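Local atomic coordinates of phosphoserine aminotransferase SerC (Cytophaga hutchinsonii ATCC 33406, PDB entry 3FFR), a protein that probably catalyses the pyridoxal-phosphate-dependent transfer of an amino group from glutamate to 3-phosphohydroxypyruvate, giving phosphoserine in serine biosynthesis. Residues A[40-45]-A[237-242]; A[29-34]-A[245-250]; A[47-52]-A[61-66]; A[65-70]-A[200-205]. One frame throughout, in Å; residues are numbered along the deposited sequence.

Contact 1 (A[40-45]-A[237-242])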
# COMPACT_ATOMS: atom_id res chain seq x y z
N LYS A 40 -12.71 3.76 -16.46
CA LYS A 40 -13.32 2.75 -15.60
C LYS A 40 -12.74 2.88 -14.21
O LYS A 40 -13.48 2.85 -13.23
CB LYS A 40 -13.11 1.35 -16.13
CG LYS A 40 -13.60 0.27 -15.15
CD LYS A 40 -15.13 0.24 -14.93
CE LYS A 40 -15.54 -0.93 -13.99
NZ LYS A 40 -17.00 -1.01 -13.72
N PHE A 41 -11.43 3.07 -14.09
CA PHE A 41 -10.85 3.23 -12.74
C PHE A 41 -11.38 4.49 -12.05
O PHE A 41 -11.69 4.49 -10.84
CB PHE A 41 -9.29 3.23 -12.71
CG PHE A 41 -8.77 3.47 -11.33
CD1 PHE A 41 -8.70 2.44 -10.43
CD2 PHE A 41 -8.51 4.76 -10.90
CE1 PHE A 41 -8.31 2.68 -9.10
CE2 PHE A 41 -8.08 5.00 -9.60
CZ PHE A 41 -7.99 3.96 -8.71
N GLU A 42 -11.49 5.56 -12.82
CA GLU A 42 -12.01 6.82 -12.28
C GLU A 42 -13.40 6.61 -11.69
O GLU A 42 -13.76 7.19 -10.66
CB GLU A 42 -12.01 7.93 -13.33
CG GLU A 42 -10.63 8.37 -13.65
CD GLU A 42 -10.62 9.47 -14.70
OE1 GLU A 42 -11.70 9.93 -15.07
OE2 GLU A 42 -9.54 9.88 -15.12
N GLU A 43 -14.19 5.76 -12.34
CA GLU A 43 -15.54 5.44 -11.85
C GLU A 43 -15.50 4.67 -10.52
O GLU A 43 -16.29 4.91 -9.60
CB GLU A 43 -16.31 4.62 -12.90
CG GLU A 43 -16.69 5.41 -14.13
CD GLU A 43 -17.31 4.55 -15.25
OE1 GLU A 43 -17.64 3.36 -15.00
OE2 GLU A 43 -17.45 5.06 -16.39
N VAL A 44 -14.56 3.74 -10.45
CA VAL A 44 -14.37 2.90 -9.24
C VAL A 44 -13.95 3.80 -8.08
O VAL A 44 -14.50 3.77 -6.97
CB VAL A 44 -13.32 1.78 -9.51
CG1 VAL A 44 -12.83 1.04 -8.23
CG2 VAL A 44 -13.89 0.76 -10.56
N TYR A 45 -12.99 4.65 -8.39
CA TYR A 45 -12.46 5.60 -7.40
C TYR A 45 -13.61 6.45 -6.88
O TYR A 45 -13.83 6.56 -5.67
CB TYR A 45 -11.36 6.48 -8.02
CG TYR A 45 -10.82 7.53 -7.11
CD1 TYR A 45 -11.60 8.65 -6.74
CD2 TYR A 45 -9.53 7.44 -6.61
CE1 TYR A 45 -11.09 9.61 -5.87
CE2 TYR A 45 -9.00 8.41 -5.76
CZ TYR A 45 -9.78 9.48 -5.38
OH TYR A 45 -9.24 10.40 -4.51
N VAL A 237 -9.30 14.42 -10.18
CA VAL A 237 -9.57 13.70 -11.42
C VAL A 237 -9.83 12.20 -11.14
O VAL A 237 -9.74 11.34 -12.01
CB VAL A 237 -8.52 13.93 -12.52
CG1 VAL A 237 -8.61 15.39 -12.99
CG2 VAL A 237 -7.05 13.54 -12.06
N ASN A 238 -10.18 11.92 -9.90
CA ASN A 238 -10.53 10.55 -9.47
C ASN A 238 -9.40 9.55 -9.67
O ASN A 238 -9.61 8.42 -10.09
CB ASN A 238 -11.81 10.07 -10.18
CG ASN A 238 -13.00 10.94 -9.84
OD1 ASN A 238 -13.59 11.58 -10.71
ND2 ASN A 238 -13.36 10.97 -8.59
N GLN A 239 -8.21 10.02 -9.31
CA GLN A 239 -6.98 9.22 -9.41
C GLN A 239 -6.08 9.41 -8.18
O GLN A 239 -6.34 10.23 -7.31
CB GLN A 239 -6.20 9.62 -10.67
CG GLN A 239 -6.94 9.38 -11.97
CD GLN A 239 -6.11 9.72 -13.20
OE1 GLN A 239 -4.91 9.81 -13.13
NE2 GLN A 239 -6.77 9.89 -14.32
N THR A 240 -5.00 8.64 -8.21
CA THR A 240 -3.91 8.68 -7.20
C THR A 240 -2.60 8.97 -7.90
O THR A 240 -2.46 8.73 -9.09
CB THR A 240 -3.81 7.36 -6.43
OG1 THR A 240 -3.65 6.28 -7.35
CG2 THR A 240 -5.13 7.11 -5.60
N PRO A 241 -1.60 9.48 -7.16
CA PRO A 241 -0.31 9.76 -7.83
C PRO A 241 0.40 8.54 -8.38
O PRO A 241 0.90 8.56 -9.52
CB PRO A 241 0.52 10.38 -6.71
CG PRO A 241 -0.52 11.05 -5.81
CD PRO A 241 -1.67 10.04 -5.80
N GLU A 242 0.43 7.52 -7.57
CA GLU A 242 1.05 6.23 -7.90
C GLU A 242 -0.01 5.18 -8.26
O GLU A 242 -1.20 5.45 -8.13
CB GLU A 242 1.89 5.74 -6.72
CG GLU A 242 1.11 5.00 -5.62
CD GLU A 242 0.23 5.86 -4.67
OE1 GLU A 242 -0.04 7.05 -4.93
OE2 GLU A 242 -0.19 5.33 -3.63
O HOH W 1 -12.40 11.91 -13.48
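Glu42 carries CG anti to its carbonyl carbon (chi1 -70°), and Gln239 does the same (chi1 -62°). Both chains run extended beyond CG, and their polar ends meet. Gln239 closes the Schellman motif that ends helix 228-235. Asn238 is the C-prime residue of this motif, with positive phi, and the N atoms of Asn238 and Gln239 reach back to Ala235 O and Lys234 O. The loop that follows lies against helix 39-55.

One direct hydrogen bond joins the segments, from Gln239 NE2 to Glu42 OE2 at 2.9 Å. It uses the anti lone pair of OE2, and the OE2 atom lies in the amide plane of Gln239. The carboxylate and amide planes are turned 35° apart. Arg37 donates to the other end of this amide, Gln239 OE1, and also to Thr240 O and Pro241 O. The amide is therefore held at both ends, and a flip would probably cost both bonds, since it would set OE1 against Glu42 OE2 and NE2 against Arg37. A water links the two segments as well, 2.6 Å from Glu42 OE1 and 3.0 Å from Asn238 OD1.

Tyr45 supplies the aromatic surface. Asn238 CA sits over one face of its ring, 3.8 Å from the centroid, as a CH-pi contact. Thr240 CG2 comes to the ring edge, 4.1 Å from Tyr45 CE2. The Phe41 ring edge comes near Gln239 CA. Asn238 O is buried here with no polar partner; it rests 3.3 Å from Tyr45 CB and 3.8 Å from Phe41 CE2.

Contact 2 (A[29-34]-A[245-250])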
# COMPACT_ATOMS: atom_id res chain seq x y z
N GLU A 29 -14.56 -8.77 -13.70
CA GLU A 29 -14.48 -7.48 -14.41
C GLU A 29 -13.07 -7.04 -14.73
O GLU A 29 -12.86 -6.01 -15.37
CB GLU A 29 -15.16 -6.36 -13.64
CG GLU A 29 -16.69 -6.62 -13.48
CD GLU A 29 -17.47 -5.47 -12.86
OE1 GLU A 29 -16.91 -4.41 -12.56
OE2 GLU A 29 -18.70 -5.65 -12.67
N LYS A 30 -12.11 -7.82 -14.26
CA LYS A 30 -10.68 -7.52 -14.45
C LYS A 30 -10.26 -6.17 -13.86
O LYS A 30 -9.45 -5.44 -14.40
CB LYS A 30 -10.26 -7.64 -15.94
CG LYS A 30 -10.35 -9.09 -16.41
CD LYS A 30 -9.68 -9.27 -17.77
CE LYS A 30 -9.52 -10.76 -18.12
NZ LYS A 30 -8.79 -10.98 -19.40
N ILE A 31 -10.81 -5.89 -12.68
CA ILE A 31 -10.51 -4.66 -11.98
C ILE A 31 -9.01 -4.53 -11.71
O ILE A 31 -8.47 -3.44 -11.67
CB ILE A 31 -11.33 -4.57 -10.62
CG1 ILE A 31 -12.82 -4.49 -10.89
CG2 ILE A 31 -10.83 -3.36 -9.77
CD1 ILE A 31 -13.25 -3.25 -11.66
N GLY A 32 -8.34 -5.68 -11.59
CA GLY A 32 -6.90 -5.72 -11.26
C GLY A 32 -6.00 -5.48 -12.47
O GLY A 32 -4.77 -5.30 -12.35
N VAL A 33 -6.66 -5.43 -13.62
CA VAL A 33 -6.01 -5.30 -14.92
C VAL A 33 -6.13 -3.91 -15.53
O VAL A 33 -5.25 -3.45 -16.27
CB VAL A 33 -6.61 -6.36 -15.92
CG1 VAL A 33 -6.03 -6.21 -17.35
CG2 VAL A 33 -6.37 -7.79 -15.39
N ILE A 34 -7.26 -3.27 -15.28
CA ILE A 34 -7.54 -1.95 -15.86
C ILE A 34 -6.50 -0.92 -15.41
O ILE A 34 -5.92 -1.01 -14.32
CB ILE A 34 -8.99 -1.43 -15.58
CG1 ILE A 34 -9.18 -1.18 -14.07
CG2 ILE A 34 -10.04 -2.42 -16.18
CD1 ILE A 34 -10.50 -0.60 -13.67
N ASN A 245 -3.96 0.53 -4.78
CA ASN A 245 -4.61 -0.76 -4.50
C ASN A 245 -6.05 -0.69 -4.99
O ASN A 245 -6.99 -0.48 -4.24
CB ASN A 245 -4.56 -1.09 -3.03
CG ASN A 245 -5.06 -2.49 -2.73
OD1 ASN A 245 -5.66 -3.14 -3.60
ND2 ASN A 245 -4.84 -2.95 -1.48
N ALA A 246 -6.19 -0.84 -6.30
CA ALA A 246 -7.51 -0.80 -6.95
C ALA A 246 -8.48 -1.83 -6.43
O ALA A 246 -9.69 -1.61 -6.37
CB ALA A 246 -7.34 -0.92 -8.50
N MSE A 247 -7.95 -3.00 -6.07
CA MSE A 247 -8.81 -4.08 -5.57
C MSE A 247 -9.54 -3.58 -4.34
O MSE A 247 -10.79 -3.71 -4.21
CB MSE A 247 -8.05 -5.38 -5.26
CG MSE A 247 -7.25 -5.92 -6.45
SE MSE A 247 -8.38 -6.41 -7.97
CE MSE A 247 -8.91 -8.14 -7.48
N ASN A 248 -8.79 -2.99 -3.41
CA ASN A 248 -9.40 -2.48 -2.19
C ASN A 248 -10.27 -1.24 -2.41
O ASN A 248 -11.25 -1.04 -1.71
CB ASN A 248 -8.43 -2.24 -1.03
CG ASN A 248 -8.32 -3.43 -0.11
OD1 ASN A 248 -8.99 -4.46 -0.29
ND2 ASN A 248 -7.45 -3.31 0.91
N ILE A 249 -9.88 -0.38 -3.34
CA ILE A 249 -10.73 0.80 -3.64
C ILE A 249 -12.07 0.28 -4.19
O ILE A 249 -13.15 0.78 -3.85
CB ILE A 249 -10.02 1.79 -4.61
CG1 ILE A 249 -8.81 2.42 -3.87
CG2 ILE A 249 -11.00 2.90 -5.05
CD1 ILE A 249 -7.86 3.27 -4.78
N PHE A 250 -11.99 -0.76 -5.01
CA PHE A 250 -13.19 -1.39 -5.57
C PHE A 250 -14.05 -1.99 -4.46
O PHE A 250 -15.26 -1.73 -4.34
CB PHE A 250 -12.81 -2.50 -6.55
CG PHE A 250 -13.99 -3.22 -7.15
CD1 PHE A 250 -14.65 -2.67 -8.25
CD2 PHE A 250 -14.39 -4.44 -6.67
CE1 PHE A 250 -15.71 -3.33 -8.84
CE2 PHE A 250 -15.47 -5.10 -7.26
CZ PHE A 250 -16.12 -4.54 -8.34
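Ile31, the residue after Lys30 in the Schellman motif that ends helix 19-28, packs on Phe250 in the first turns of helix 246-262. Lys30 is the residue of positive phi in that motif, and its O accepts from both Val33 N and Ile34 N, two bonds that close the turn after the helix. Across from it, Asn245 is the N-cap of helix 246-262. Its OD1 takes Asn248 N at 3.1 Å, with the donor above the carbonyl plane.

The main contact is a CH-pi one. Ile31 CG1 stands over one face of the Phe250 ring, 3.9 Å from the centroid and displaced toward the rim. Ile31 CD1 lies 3.7 Å from Phe250 CE1. The two side chains cross at about a right angle. Phe250 has CG anti to its backbone N (chi1 179°), which places CG, at the base of the ring, beside Ile31. The other branch of the isoleucine, CG2, faces Ala246 O at 4.0 Å and Phe250 CB at 3.9 Å. An alanine at Phe250 would probably open a gap over Ile31 CG1 and CD1 and leave that arm less restrained.

Met247, modelled as selenomethionine, bends at chi2 and chi3 and brings SE to 3.7 Å from Gly32 CA. Gly32 has no side chain, and the selenium occupies the space beside its CA. Next to this patch, Lys30 NZ makes a salt bridge to Glu14 of the second subunit, and Pro196 of that subunit packs on Met247. Between the two segments themselves, cohesion comes from apolar and CH-pi contacts, so it depends on shape fit rather than on directed polar bonds.

Contact 3 (A[47-52]-A[61-66]). With P33 (3,6,9,12,15,18-hexaoxaicosane-1,20-diol), chain K.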
# COMPACT_ATOMS: atom_id res chain seq x y z
N THR A 47 -16.77 6.07 -6.88
CA THR A 47 -17.78 5.34 -6.11
C THR A 47 -17.38 5.25 -4.64
O THR A 47 -18.16 5.53 -3.73
CB THR A 47 -17.98 3.93 -6.67
OG1 THR A 47 -18.53 4.03 -8.00
CG2 THR A 47 -18.90 3.10 -5.80
N ALA A 48 -16.12 4.86 -4.42
CA ALA A 48 -15.59 4.73 -3.04
C ALA A 48 -15.55 6.09 -2.36
O ALA A 48 -16.03 6.25 -1.23
CB ALA A 48 -14.19 4.09 -3.04
N SER A 49 -15.01 7.08 -3.07
CA SER A 49 -14.92 8.46 -2.50
C SER A 49 -16.30 9.05 -2.17
O SER A 49 -16.57 9.51 -1.05
CB SER A 49 -14.12 9.37 -3.45
OG SER A 49 -13.94 10.66 -2.92
N ASP A 50 -17.19 9.01 -3.15
CA ASP A 50 -18.55 9.52 -2.92
C ASP A 50 -19.27 8.77 -1.81
O ASP A 50 -19.99 9.38 -1.02
CB ASP A 50 -19.41 9.42 -4.20
CG ASP A 50 -19.08 10.49 -5.24
OD1 ASP A 50 -18.30 11.41 -4.92
OD2 ASP A 50 -19.60 10.42 -6.39
N ASN A 51 -19.17 7.45 -1.82
CA ASN A 51 -19.91 6.64 -0.82
C ASN A 51 -19.44 6.96 0.59
O ASN A 51 -20.23 6.98 1.51
CB ASN A 51 -19.82 5.13 -1.06
CG ASN A 51 -20.69 4.66 -2.23
OD1 ASN A 51 -21.45 5.45 -2.83
ND2 ASN A 51 -20.57 3.35 -2.57
N LEU A 52 -18.15 7.23 0.74
CA LEU A 52 -17.62 7.59 2.06
C LEU A 52 -18.19 8.95 2.47
O LEU A 52 -18.53 9.17 3.64
CB LEU A 52 -16.09 7.61 2.10
CG LEU A 52 -15.42 6.24 2.15
CD1 LEU A 52 -13.91 6.38 1.85
CD2 LEU A 52 -15.65 5.56 3.52
N ASN A 61 -16.24 21.11 2.58
CA ASN A 61 -14.87 21.58 2.84
C ASN A 61 -13.90 20.44 3.17
O ASN A 61 -12.75 20.68 3.48
CB ASN A 61 -14.80 22.67 3.92
CG ASN A 61 -15.25 22.20 5.28
OD1 ASN A 61 -16.27 21.53 5.41
ND2 ASN A 61 -14.51 22.60 6.32
N TYR A 62 -14.40 19.22 3.10
CA TYR A 62 -13.59 18.01 3.30
C TYR A 62 -13.34 17.24 2.01
O TYR A 62 -14.19 17.18 1.11
CB TYR A 62 -14.26 17.04 4.29
CG TYR A 62 -14.02 17.37 5.74
CD1 TYR A 62 -14.73 18.38 6.39
CD2 TYR A 62 -13.08 16.67 6.48
CE1 TYR A 62 -14.50 18.65 7.74
CE2 TYR A 62 -12.87 16.92 7.82
CZ TYR A 62 -13.55 17.91 8.44
OH TYR A 62 -13.31 18.12 9.79
N GLU A 63 -12.18 16.59 1.98
CA GLU A 63 -11.80 15.69 0.88
C GLU A 63 -11.39 14.32 1.44
O GLU A 63 -11.09 14.16 2.62
CB GLU A 63 -10.67 16.28 0.06
CG GLU A 63 -10.42 15.44 -1.17
CD GLU A 63 -11.65 15.33 -2.05
OE1 GLU A 63 -11.90 16.36 -2.74
OE2 GLU A 63 -12.32 14.26 -2.06
N VAL A 64 -11.42 13.33 0.55
CA VAL A 64 -11.07 11.97 0.88
C VAL A 64 -9.83 11.63 0.07
O VAL A 64 -9.85 11.80 -1.15
CB VAL A 64 -12.20 10.99 0.48
CG1 VAL A 64 -11.73 9.52 0.57
CG2 VAL A 64 -13.45 11.17 1.31
N LEU A 65 -8.78 11.15 0.74
CA LEU A 65 -7.55 10.71 0.08
C LEU A 65 -7.22 9.27 0.44
O LEU A 65 -7.40 8.82 1.56
CB LEU A 65 -6.33 11.60 0.45
CG LEU A 65 -6.52 13.09 0.16
CD1 LEU A 65 -5.24 13.84 0.64
CD2 LEU A 65 -6.82 13.38 -1.34
N PHE A 66 -6.74 8.56 -0.57
CA PHE A 66 -6.33 7.17 -0.41
C PHE A 66 -4.80 6.98 -0.35
O PHE A 66 -4.05 7.48 -1.20
CB PHE A 66 -6.87 6.28 -1.51
CG PHE A 66 -8.38 6.25 -1.59
CD1 PHE A 66 -9.15 5.83 -0.52
CD2 PHE A 66 -9.02 6.68 -2.73
CE1 PHE A 66 -10.54 5.80 -0.60
CE2 PHE A 66 -10.41 6.65 -2.82
CZ PHE A 66 -11.16 6.23 -1.76
O4 P33 K . -11.51 21.67 0.92
C3 P33 K . -11.49 20.97 -0.34
C2 P33 K . -12.77 20.20 -0.65
O1 P33 K . -12.46 19.26 -1.71
O HOH W 2 -11.37 11.73 -3.31
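Ala48, Leu52, Val64 and Phe66 make the apolar part of this contact. Ala48 CB touches Phe66 CZ at 3.9 Å, at the far end of the ring. Leu52 CD1 lies 4.0 Å from Val64 CG1, and the two side chains cross at about a right angle. The same Leu52 methyl also reaches Phe66 CE1. Ser49 N faces the edge of the Phe66 ring, near its plane. Outside the two segments, Tyr45 meets this ring edge-to-face.

Helix 39-55 here covers the edge strand 62-67 of the seven-stranded sheet. The two short segments run at 138°, closer to antiparallel than to parallel, with axes 8.9 Å apart.

The polar part is built around one water. It is 2.8 Å from Ser49 OG and donates to Glu63 OE2 and, at 2.6 Å, to Val64 O. A bend at chi2 (60°) turns CD of Glu63 away from an extended course; OE2 accepts from Val64 N at 2.9 Å. Lys53 forms a salt bridge to the same oxygen, which thus has three partners: Val64 N, the water and Lys53. Together they would probably limit its movement.

The ligand contacts are weak. A polyether molecule, probably from the crystallisation liquor, places O1 at 3.1 Å from Glu63 OE1 and O4 at 3.0 Å from Asn61 O, each a weak hydrogen bond.

Contact 4 (A[65-70]-A[200-205])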
# COMPACT_ATOMS: atom_id res chain seq x y z
N LEU A 65 -8.78 11.15 0.74
CA LEU A 65 -7.55 10.71 0.08
C LEU A 65 -7.22 9.27 0.44
O LEU A 65 -7.40 8.82 1.56
CB LEU A 65 -6.33 11.60 0.45
CG LEU A 65 -6.52 13.09 0.16
CD1 LEU A 65 -5.24 13.84 0.64
CD2 LEU A 65 -6.82 13.38 -1.34
N PHE A 66 -6.74 8.56 -0.57
CA PHE A 66 -6.33 7.17 -0.41
C PHE A 66 -4.80 6.98 -0.35
O PHE A 66 -4.05 7.48 -1.20
CB PHE A 66 -6.87 6.28 -1.51
CG PHE A 66 -8.38 6.25 -1.59
CD1 PHE A 66 -9.15 5.83 -0.52
CD2 PHE A 66 -9.02 6.68 -2.73
CE1 PHE A 66 -10.54 5.80 -0.60
CE2 PHE A 66 -10.41 6.65 -2.82
CZ PHE A 66 -11.16 6.23 -1.76
N LEU A 67 -4.39 6.26 0.69
CA LEU A 67 -2.99 5.91 0.96
C LEU A 67 -2.86 4.41 1.23
O LEU A 67 -3.82 3.65 1.07
CB LEU A 67 -2.38 6.75 2.08
CG LEU A 67 -2.42 8.27 1.86
CD1 LEU A 67 -3.77 8.90 2.19
CD2 LEU A 67 -1.28 8.99 2.66
N ALA A 68 -1.68 3.97 1.66
CA ALA A 68 -1.43 2.51 1.75
C ALA A 68 -1.84 1.90 3.07
O ALA A 68 -2.16 0.72 3.17
CB ALA A 68 0.08 2.22 1.51
N SER A 69 -1.76 2.72 4.13
CA SER A 69 -2.01 2.25 5.50
C SER A 69 -2.26 3.42 6.43
O SER A 69 -2.00 4.57 6.06
CB SER A 69 -0.75 1.49 6.02
OG SER A 69 0.39 2.34 6.05
N ALA A 70 -2.81 3.16 7.62
CA ALA A 70 -3.02 4.24 8.61
C ALA A 70 -1.66 4.72 9.12
O ALA A 70 -1.46 5.91 9.41
CB ALA A 70 -3.95 3.81 9.79
N GLY A 200 -5.32 2.75 3.30
CA GLY A 200 -5.56 3.80 4.27
C GLY A 200 -6.40 4.89 3.66
O GLY A 200 -6.34 5.14 2.44
N VAL A 201 -7.22 5.51 4.50
CA VAL A 201 -8.09 6.60 4.10
C VAL A 201 -7.92 7.81 5.02
O VAL A 201 -8.06 7.72 6.25
CB VAL A 201 -9.59 6.17 4.08
CG1 VAL A 201 -10.45 7.28 3.53
CG2 VAL A 201 -9.80 4.87 3.20
N TRP A 202 -7.57 8.92 4.40
CA TRP A 202 -7.33 10.20 5.07
C TRP A 202 -8.39 11.20 4.65
O TRP A 202 -8.46 11.61 3.53
CB TRP A 202 -5.91 10.69 4.76
CG TRP A 202 -5.42 11.88 5.53
CD1 TRP A 202 -6.01 12.45 6.63
CD2 TRP A 202 -4.16 12.54 5.37
NE1 TRP A 202 -5.25 13.49 7.07
CE2 TRP A 202 -4.10 13.57 6.34
CE3 TRP A 202 -3.11 12.41 4.46
CZ2 TRP A 202 -3.01 14.45 6.45
CZ3 TRP A 202 -2.02 13.29 4.56
CH2 TRP A 202 -1.99 14.30 5.53
N ILE A 203 -9.23 11.53 5.61
CA ILE A 203 -10.30 12.51 5.44
C ILE A 203 -9.78 13.81 6.05
O ILE A 203 -9.36 13.84 7.21
CB ILE A 203 -11.58 12.02 6.13
CG1 ILE A 203 -12.15 10.79 5.37
CG2 ILE A 203 -12.61 13.16 6.25
CD1 ILE A 203 -13.28 10.12 6.08
N LEU A 204 -9.77 14.87 5.25
CA LEU A 204 -9.17 16.12 5.72
C LEU A 204 -9.84 17.33 5.13
O LEU A 204 -10.39 17.28 4.04
CB LEU A 204 -7.67 16.16 5.37
CG LEU A 204 -7.21 16.39 3.91
CD1 LEU A 204 -5.68 16.48 3.86
CD2 LEU A 204 -7.73 15.31 2.89
N ASN A 205 -9.78 18.42 5.88
CA ASN A 205 -10.40 19.66 5.45
C ASN A 205 -9.47 20.71 4.85
O ASN A 205 -8.23 20.56 4.69
CB ASN A 205 -11.28 20.27 6.56
CG ASN A 205 -10.47 20.95 7.67
OD1 ASN A 205 -9.25 21.03 7.60
ND2 ASN A 205 -11.15 21.42 8.72
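Leu65 and Trp202 form an antiparallel hydrogen-bonded pair at the tight part of this contact. Leu65 N to Trp202 O and Trp202 N to Leu65 O are both 2.8 Å. Leu67 and Gly200 make the next such pair, and the turn at Ser69 presses so close on Gly200 that a side chain would not fit. Between the two pairs, Phe66 and Val201 are a non-hydrogen-bonded pair; Val201 CG2 lies in the plane of the Phe66 ring at its edge, 3.9 Å from CD1. On the face of Leu65 and Trp202, Leu65 CD1 meets Leu204 CD2 at 3.7 Å, and Leu67 CD1 meets Trp202 CB at 3.8 Å. An alanine at Leu65 would probably open a gap beside Leu204 CD2, which would lose its contacts with CG and CD1.

Ala68 and Ala70 are looser and touch little of the strand. Ala68 is partly exposed and packs on Ala68 of the second subunit. Ser69 OG caps Glu72 N at the start of helix 70-81. Strand 200-205 runs against both its neighbours, 62-67 and 184-188, as the one antiparallel strand does in the seven-stranded sheet of fold type I aminotransferases.

Overall arrangement
From the N terminus, the chain first leaves helix 19-28 at 29-34, where contact 2 later closes the longest loop, back at 245-250. Contact 1 lies within that span, running from 40-45 to 237-242. Contacts 3 and 4 lie within contact 1 in turn. Contact 3 closes a short loop from helix 39-55 to strand 62-67. Contact 4 begins on the same strand, shares Leu65 and Phe66 with contact 3, and pairs strand 62-67 with strand 200-205 in the large sheet. None cross. Helix 39-55 is thus tied to the edge strand by contact 3 and to the loop before helix 246-262 by contact 1. Contact 2 adds that helix itself.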